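Local atomic coordinates of terminal oxygenase component of carbazole (Janthinobacterium sp., PDB entry 7BUG), a protein that serves as the terminal oxygenase of carbazole 1,9a-dioxygenase, adding both atoms of dioxygen to the angular and adjacent carbons of carbazole. Residues A[92-104]-A[107-121]. Residues are numbered along the deposited sequence; the frame is centred on the assembly and turned at random. Where two conformers were deposited one is given.
Sequences YHAWTYRWEDGVL and ILTNPTSAQIGRQKL. With MG (magnesium ion), chain F; FES (Fe2/s2 (inorganic) cluster), chain D.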
loop_
_atom_site.group_PDB
_atom_site.type_symbol
_atom_site.label_atom_id
_atom_site.label_comp_id
_atom_site.label_asym_id
_atom_site.label_seq_id
_atom_site.Cartn_x
_atom_site.Cartn_y
_atom_site.Cartn_z
ATOM N N TYR A 92 28.606 6.928 -0.389
ATOM C CA TYR A 92 28.647 5.766 -1.291
ATOM C C TYR A 92 29.970 5.778 -2.073
ATOM O O TYR A 92 30.716 4.810 -1.976
ATOM C CB TYR A 92 27.397 5.754 -2.151
ATOM C CG TYR A 92 26.983 4.411 -2.733
ATOM C CD1 TYR A 92 27.738 3.261 -2.599
ATOM C CD2 TYR A 92 25.833 4.339 -3.519
ATOM C CE1 TYR A 92 27.340 2.050 -3.152
ATOM C CE2 TYR A 92 25.444 3.151 -4.123
ATOM C CZ TYR A 92 26.199 2.000 -3.946
ATOM O OH TYR A 92 25.838 0.776 -4.469
ATOM N N HIS A 93 30.182 6.805 -2.901
ATOM C CA HIS A 93 31.417 6.891 -3.718
ATOM C C HIS A 93 32.128 8.203 -3.431
ATOM O O HIS A 93 32.964 8.579 -4.204
ATOM C CB HIS A 93 31.182 6.696 -5.214
ATOM C CG HIS A 93 30.222 5.606 -5.524
ATOM N ND1 HIS A 93 28.846 5.791 -5.502
ATOM C CD2 HIS A 93 30.442 4.334 -5.923
ATOM C CE1 HIS A 93 28.272 4.632 -5.807
ATOM N NE2 HIS A 93 29.228 3.722 -6.085
ATOM N N ALA A 94 31.755 8.879 -2.370
ATOM C CA ALA A 94 32.507 10.048 -1.860
ATOM C C ALA A 94 32.524 11.228 -2.833
ATOM O O ALA A 94 33.447 12.100 -2.711
ATOM C CB ALA A 94 33.915 9.666 -1.461
ATOM N N TRP A 95 31.500 11.391 -3.667
ATOM C CA TRP A 95 31.271 12.695 -4.320
ATOM C C TRP A 95 31.063 13.740 -3.238
ATOM O O TRP A 95 30.258 13.597 -2.318
ATOM C CB TRP A 95 30.097 12.672 -5.294
ATOM C CG TRP A 95 30.305 11.844 -6.508
ATOM C CD1 TRP A 95 31.023 10.693 -6.656
ATOM C CD2 TRP A 95 29.704 12.119 -7.774
ATOM N NE1 TRP A 95 30.934 10.247 -7.950
ATOM C CE2 TRP A 95 30.114 11.089 -8.645
ATOM C CE3 TRP A 95 28.824 13.105 -8.224
ATOM C CZ2 TRP A 95 29.659 11.031 -9.964
ATOM C CZ3 TRP A 95 28.420 13.064 -9.551
ATOM C CH2 TRP A 95 28.843 12.038 -10.392
ATOM N N THR A 96 31.828 14.836 -3.290
ATOM C CA THR A 96 31.872 15.851 -2.237
ATOM C C THR A 96 31.368 17.190 -2.776
ATOM O O THR A 96 31.880 17.672 -3.823
ATOM C CB THR A 96 33.306 15.966 -1.722
ATOM O OG1 THR A 96 33.647 14.684 -1.177
ATOM C CG2 THR A 96 33.437 17.035 -0.661
ATOM N N TYR A 97 30.433 17.790 -2.043
ATOM C CA TYR A 97 29.712 19.008 -2.453
ATOM C C TYR A 97 29.961 20.135 -1.453
ATOM O O TYR A 97 30.013 19.928 -0.248
ATOM C CB TYR A 97 28.223 18.718 -2.545
ATOM C CG TYR A 97 27.892 17.533 -3.425
ATOM C CD1 TYR A 97 27.668 17.713 -4.780
ATOM C CD2 TYR A 97 27.675 16.279 -2.884
ATOM C CE1 TYR A 97 27.290 16.667 -5.593
ATOM C CE2 TYR A 97 27.320 15.210 -3.686
ATOM C CZ TYR A 97 27.112 15.409 -5.044
ATOM O OH TYR A 97 26.671 14.331 -5.775
ATOM N N ARG A 98 30.102 21.342 -1.978
ATOM C CA ARG A 98 30.107 22.546 -1.118
ATOM C C ARG A 98 28.690 22.885 -0.681
ATOM O O ARG A 98 27.827 23.008 -1.537
ATOM C CB ARG A 98 30.755 23.703 -1.868
ATOM C CG ARG A 98 32.208 23.428 -2.218
ATOM C CD ARG A 98 32.862 24.770 -2.501
ATOM N NE ARG A 98 32.399 25.300 -3.743
ATOM C CZ ARG A 98 33.125 25.424 -4.858
ATOM N NH1 ARG A 98 34.386 25.003 -4.902
ATOM N NH2 ARG A 98 32.586 25.976 -5.931
ATOM N N TRP A 99 28.465 23.122 0.604
ATOM C CA TRP A 99 27.173 23.622 1.093
ATOM C C TRP A 99 26.848 24.953 0.423
ATOM O O TRP A 99 25.675 25.232 0.213
ATOM C CB TRP A 99 27.196 23.744 2.609
ATOM C CG TRP A 99 27.199 22.442 3.331
ATOM C CD1 TRP A 99 28.262 21.749 3.853
ATOM C CD2 TRP A 99 26.017 21.652 3.615
ATOM N NE1 TRP A 99 27.822 20.602 4.451
ATOM C CE2 TRP A 99 26.447 20.535 4.348
ATOM C CE3 TRP A 99 24.652 21.814 3.377
ATOM C CZ2 TRP A 99 25.578 19.521 4.762
ATOM C CZ3 TRP A 99 23.782 20.833 3.832
ATOM C CH2 TRP A 99 24.228 19.749 4.580
ATOM N N GLU A 100 27.834 25.836 0.211
ATOM C CA GLU A 100 27.502 27.238 -0.151
ATOM C C GLU A 100 26.922 27.318 -1.562
ATOM O O GLU A 100 26.048 28.185 -1.781
ATOM C CB GLU A 100 28.770 28.103 -0.046
ATOM C CG GLU A 100 28.458 29.572 -0.167
ATOM C CD GLU A 100 28.408 30.042 -1.598
ATOM O OE1 GLU A 100 29.183 29.474 -2.431
ATOM O OE2 GLU A 100 27.625 30.986 -1.873
ATOM N N ASP A 101 27.330 26.477 -2.517
ATOM C CA ASP A 101 26.854 26.609 -3.902
ATOM C C ASP A 101 26.510 25.263 -4.555
ATOM O O ASP A 101 26.136 25.250 -5.756
ATOM C CB ASP A 101 27.874 27.333 -4.776
ATOM C CG ASP A 101 29.255 26.735 -4.765
ATOM O OD1 ASP A 101 29.437 25.570 -4.355
ATOM O OD2 ASP A 101 30.181 27.450 -5.244
ATOM N N GLY A 102 26.644 24.179 -3.814
ATOM C CA GLY A 102 26.353 22.806 -4.281
ATOM C C GLY A 102 27.347 22.237 -5.267
ATOM O O GLY A 102 27.149 21.146 -5.798
ATOM N N VAL A 103 28.445 22.927 -5.532
ATOM C CA VAL A 103 29.391 22.467 -6.568
ATOM C C VAL A 103 30.078 21.198 -6.106
ATOM O O VAL A 103 30.457 21.057 -4.887
ATOM C CB VAL A 103 30.411 23.578 -6.896
ATOM C CG1 VAL A 103 31.553 23.047 -7.745
ATOM C CG2 VAL A 103 29.716 24.757 -7.566
ATOM N N LEU A 104 30.134 20.268 -7.032
ATOM C CA LEU A 104 30.925 19.030 -6.875
ATOM C C LEU A 104 32.400 19.434 -6.896
ATOM O O LEU A 104 32.933 19.649 -8.007
ATOM C CB LEU A 104 30.582 18.066 -7.995
ATOM C CG LEU A 104 31.271 16.721 -7.957
ATOM C CD1 LEU A 104 31.001 15.912 -6.693
ATOM C CD2 LEU A 104 30.917 15.927 -9.198
ATOM N N ILE A 107 36.072 14.326 -5.520
ATOM C CA ILE A 107 35.532 12.943 -5.401
ATOM C C ILE A 107 36.605 12.054 -4.790
ATOM O O ILE A 107 37.641 11.834 -5.464
ATOM C CB ILE A 107 35.047 12.367 -6.738
ATOM C CG1 ILE A 107 34.020 13.256 -7.433
ATOM C CG2 ILE A 107 34.504 10.939 -6.518
ATOM C CD1 ILE A 107 33.650 12.826 -8.811
ATOM N N LEU A 108 36.426 11.583 -3.561
ATOM C CA LEU A 108 37.538 10.901 -2.854
ATOM C C LEU A 108 37.943 9.627 -3.581
ATOM O O LEU A 108 39.128 9.278 -3.562
ATOM C CB LEU A 108 37.230 10.616 -1.384
ATOM C CG LEU A 108 36.778 11.803 -0.527
ATOM C CD1 LEU A 108 36.791 11.423 0.942
ATOM C CD2 LEU A 108 37.566 13.066 -0.754
ATOM N N THR A 109 36.993 8.919 -4.206
ATOM C CA THR A 109 37.269 7.651 -4.903
ATOM C C THR A 109 37.929 7.849 -6.260
ATOM O O THR A 109 38.368 6.840 -6.823
ATOM C CB THR A 109 35.958 6.875 -5.070
ATOM O OG1 THR A 109 34.997 7.671 -5.796
ATOM C CG2 THR A 109 35.449 6.424 -3.722
ATOM N N ASN A 110 37.999 9.063 -6.781
ATOM C CA ASN A 110 38.648 9.328 -8.083
ATOM C C ASN A 110 38.966 10.808 -8.195
ATOM O O ASN A 110 38.203 11.609 -8.713
ATOM C CB ASN A 110 37.840 8.863 -9.282
ATOM C CG ASN A 110 38.610 9.136 -10.565
ATOM O OD1 ASN A 110 39.757 9.604 -10.477
ATOM N ND2 ASN A 110 37.953 8.974 -11.730
ATOM N N PRO A 111 40.117 11.245 -7.651
ATOM C CA PRO A 111 40.450 12.669 -7.675
ATOM C C PRO A 111 40.782 13.217 -9.081
ATOM O O PRO A 111 40.999 14.444 -9.233
ATOM C CB PRO A 111 41.614 12.745 -6.684
ATOM C CG PRO A 111 42.255 11.419 -6.783
ATOM C CD PRO A 111 41.097 10.431 -6.932
ATOM N N THR A 112 40.828 12.358 -10.069
ATOM C CA THR A 112 41.070 12.740 -11.477
ATOM C C THR A 112 39.794 12.812 -12.283
ATOM O O THR A 112 39.845 13.070 -13.508
ATOM C CB THR A 112 42.071 11.820 -12.170
ATOM O OG1 THR A 112 41.502 10.510 -12.408
ATOM C CG2 THR A 112 43.338 11.695 -11.378
ATOM N N SER A 113 38.642 12.580 -11.660
ATOM C CA SER A 113 37.394 12.556 -12.437
ATOM C C SER A 113 37.174 13.843 -13.218
ATOM O O SER A 113 37.222 14.937 -12.606
ATOM C CB SER A 113 36.207 12.326 -11.534
ATOM O OG SER A 113 35.013 12.159 -12.295
ATOM N N ALA A 114 36.658 13.677 -14.420
ATOM C CA ALA A 114 36.205 14.791 -15.295
ATOM C C ALA A 114 34.942 15.429 -14.714
ATOM O O ALA A 114 34.548 16.522 -15.123
ATOM C CB ALA A 114 35.943 14.324 -16.702
ATOM N N GLN A 115 34.241 14.761 -13.792
ATOM C CA GLN A 115 33.009 15.371 -13.213
ATOM C C GLN A 115 33.340 16.524 -12.237
ATOM O O GLN A 115 32.468 17.377 -12.013
ATOM C CB GLN A 115 32.147 14.303 -12.536
ATOM C CG GLN A 115 31.597 13.208 -13.424
ATOM C CD GLN A 115 30.588 13.693 -14.445
ATOM O OE1 GLN A 115 30.303 14.880 -14.554
ATOM N NE2 GLN A 115 30.018 12.769 -15.196
ATOM N N ILE A 116 34.509 16.515 -11.610
ATOM C CA ILE A 116 34.887 17.487 -10.565
ATOM C C ILE A 116 34.853 18.896 -11.154
ATOM O O ILE A 116 35.453 19.120 -12.203
ATOM C CB ILE A 116 36.250 17.129 -9.960
ATOM C CG1 ILE A 116 36.174 15.790 -9.237
ATOM C CG2 ILE A 116 36.731 18.249 -9.051
ATOM C CD1 ILE A 116 37.517 15.179 -9.001
ATOM N N GLY A 117 34.195 19.797 -10.460
ATOM C CA GLY A 117 33.982 21.184 -10.896
ATOM C C GLY A 117 33.004 21.374 -12.035
ATOM O O GLY A 117 32.855 22.545 -12.449
ATOM N N ARG A 118 32.324 20.331 -12.543
ATOM C CA ARG A 118 31.505 20.389 -13.766
ATOM C C ARG A 118 30.046 19.969 -13.473
ATOM O O ARG A 118 29.272 19.746 -14.406
ATOM C CB ARG A 118 32.098 19.473 -14.833
ATOM C CG ARG A 118 33.438 19.950 -15.398
ATOM C CD ARG A 118 33.655 19.320 -16.762
ATOM N NE ARG A 118 34.859 19.878 -17.364
ATOM C CZ ARG A 118 36.109 19.465 -17.146
ATOM N NH1 ARG A 118 36.384 18.445 -16.343
ATOM N NH2 ARG A 118 37.102 20.091 -17.760
ATOM N N GLN A 119 29.733 19.757 -12.200
ATOM C CA GLN A 119 28.375 19.384 -11.738
ATOM C C GLN A 119 28.074 20.195 -10.471
ATOM O O GLN A 119 28.991 20.625 -9.715
ATOM C CB GLN A 119 28.254 17.888 -11.430
ATOM C CG GLN A 119 28.551 16.951 -12.591
ATOM C CD GLN A 119 27.576 16.967 -13.737
ATOM O OE1 GLN A 119 26.499 17.581 -13.679
ATOM N NE2 GLN A 119 27.948 16.287 -14.803
ATOM N N LYS A 120 26.788 20.423 -10.250
ATOM C CA LYS A 120 26.254 21.192 -9.102
ATOM C C LYS A 120 25.009 20.482 -8.556
ATOM O O LYS A 120 24.123 20.250 -9.351
ATOM C CB LYS A 120 25.926 22.595 -9.609
ATOM C CG LYS A 120 25.488 23.583 -8.550
ATOM C CD LYS A 120 25.075 24.913 -9.149
ATOM C CE LYS A 120 26.092 25.476 -10.113
ATOM N NZ LYS A 120 25.798 26.896 -10.450
ATOM N N LEU A 121 24.945 20.225 -7.273
ATOM C CA LEU A 121 23.752 19.751 -6.581
ATOM C C LEU A 121 22.865 20.949 -6.303
ATOM O O LEU A 121 23.359 22.034 -5.913
ATOM C CB LEU A 121 24.250 19.074 -5.297
ATOM C CG LEU A 121 23.245 18.421 -4.375
ATOM C CD1 LEU A 121 22.338 17.459 -5.098
ATOM C CD2 LEU A 121 24.007 17.696 -3.260
HETATM MG MG MG F . 24.125 28.949 -1.476
HETATM FE FE1 FES D . 26.764 9.453 -3.988
HETATM FE FE2 FES D . 27.850 7.614 -5.648
HETATM S S1 FES D . 28.889 9.289 -4.585
HETATM S S2 FES D . 25.706 7.751 -5.004
HETATM O O HOH W 1 23.702 26.990 -0.626
HETATM O O HOH W 2 24.945 30.733 -2.320
HETATM O O HOH W 3 23.597 24.567 -6.422
HETATM O O HOH W 4 24.487 29.627 0.433
HETATM O O HOH W 5 22.129 29.455 -1.307
HETATM O O HOH W 6 23.764 28.237 -3.443
#
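Ile107 faces Trp95 as a non-hydrogen-bonded antiparallel pair, and its CD1 methyl sits over the indole, 3.9 Å from the centroid of the five-membered ring. With CG1 anti to the carbonyl carbon (chi1 -55°), CG2 lies anti to the backbone N and reaches Trp95 CD1; a beta-branched residue can thus touch the indole with both arms. Leu108 N then donates to Ala94 O at 3.1 Å; the CB atoms of Leu108 and Ala94 are 3.4 Å apart, closer than usual van der Waals contact, a spacing that suits small alanine. Thr109 puts a short hydroxyl where it can donate to His93 O, OG1 to O 2.7 Å, while its CG2 methyl lies against the same oxygen. Both bonds end on the backbone of a cluster-binding loop of the Rieske domain: His93 ND1 binds FE2 of the [2Fe-2S] cluster, and its NE2 is hydrogen-bonded to Asp180 of the second subunit. Trp95 also lays CD1 3.3 Å from cluster sulfur S1, and an alanine here would probably leave Ile107 without its aromatic partner and open a gap beside that sulfur. Further on, Gln115 CB packs against the apolar Leu104 CD2. Gly117, whose positive phi (72°) a glycine adopts easily, donates its N to Leu104 O, while Gln119 O accepts from Leu104 N at 2.9 Å. The aliphatic chain of Lys120 runs past Asp101 O. Leu121 N donates to Gly102 O at 2.8 Å, and Leu121 CD2 stands 3.8 Å from the centroid of the Tyr97 ring, over its face.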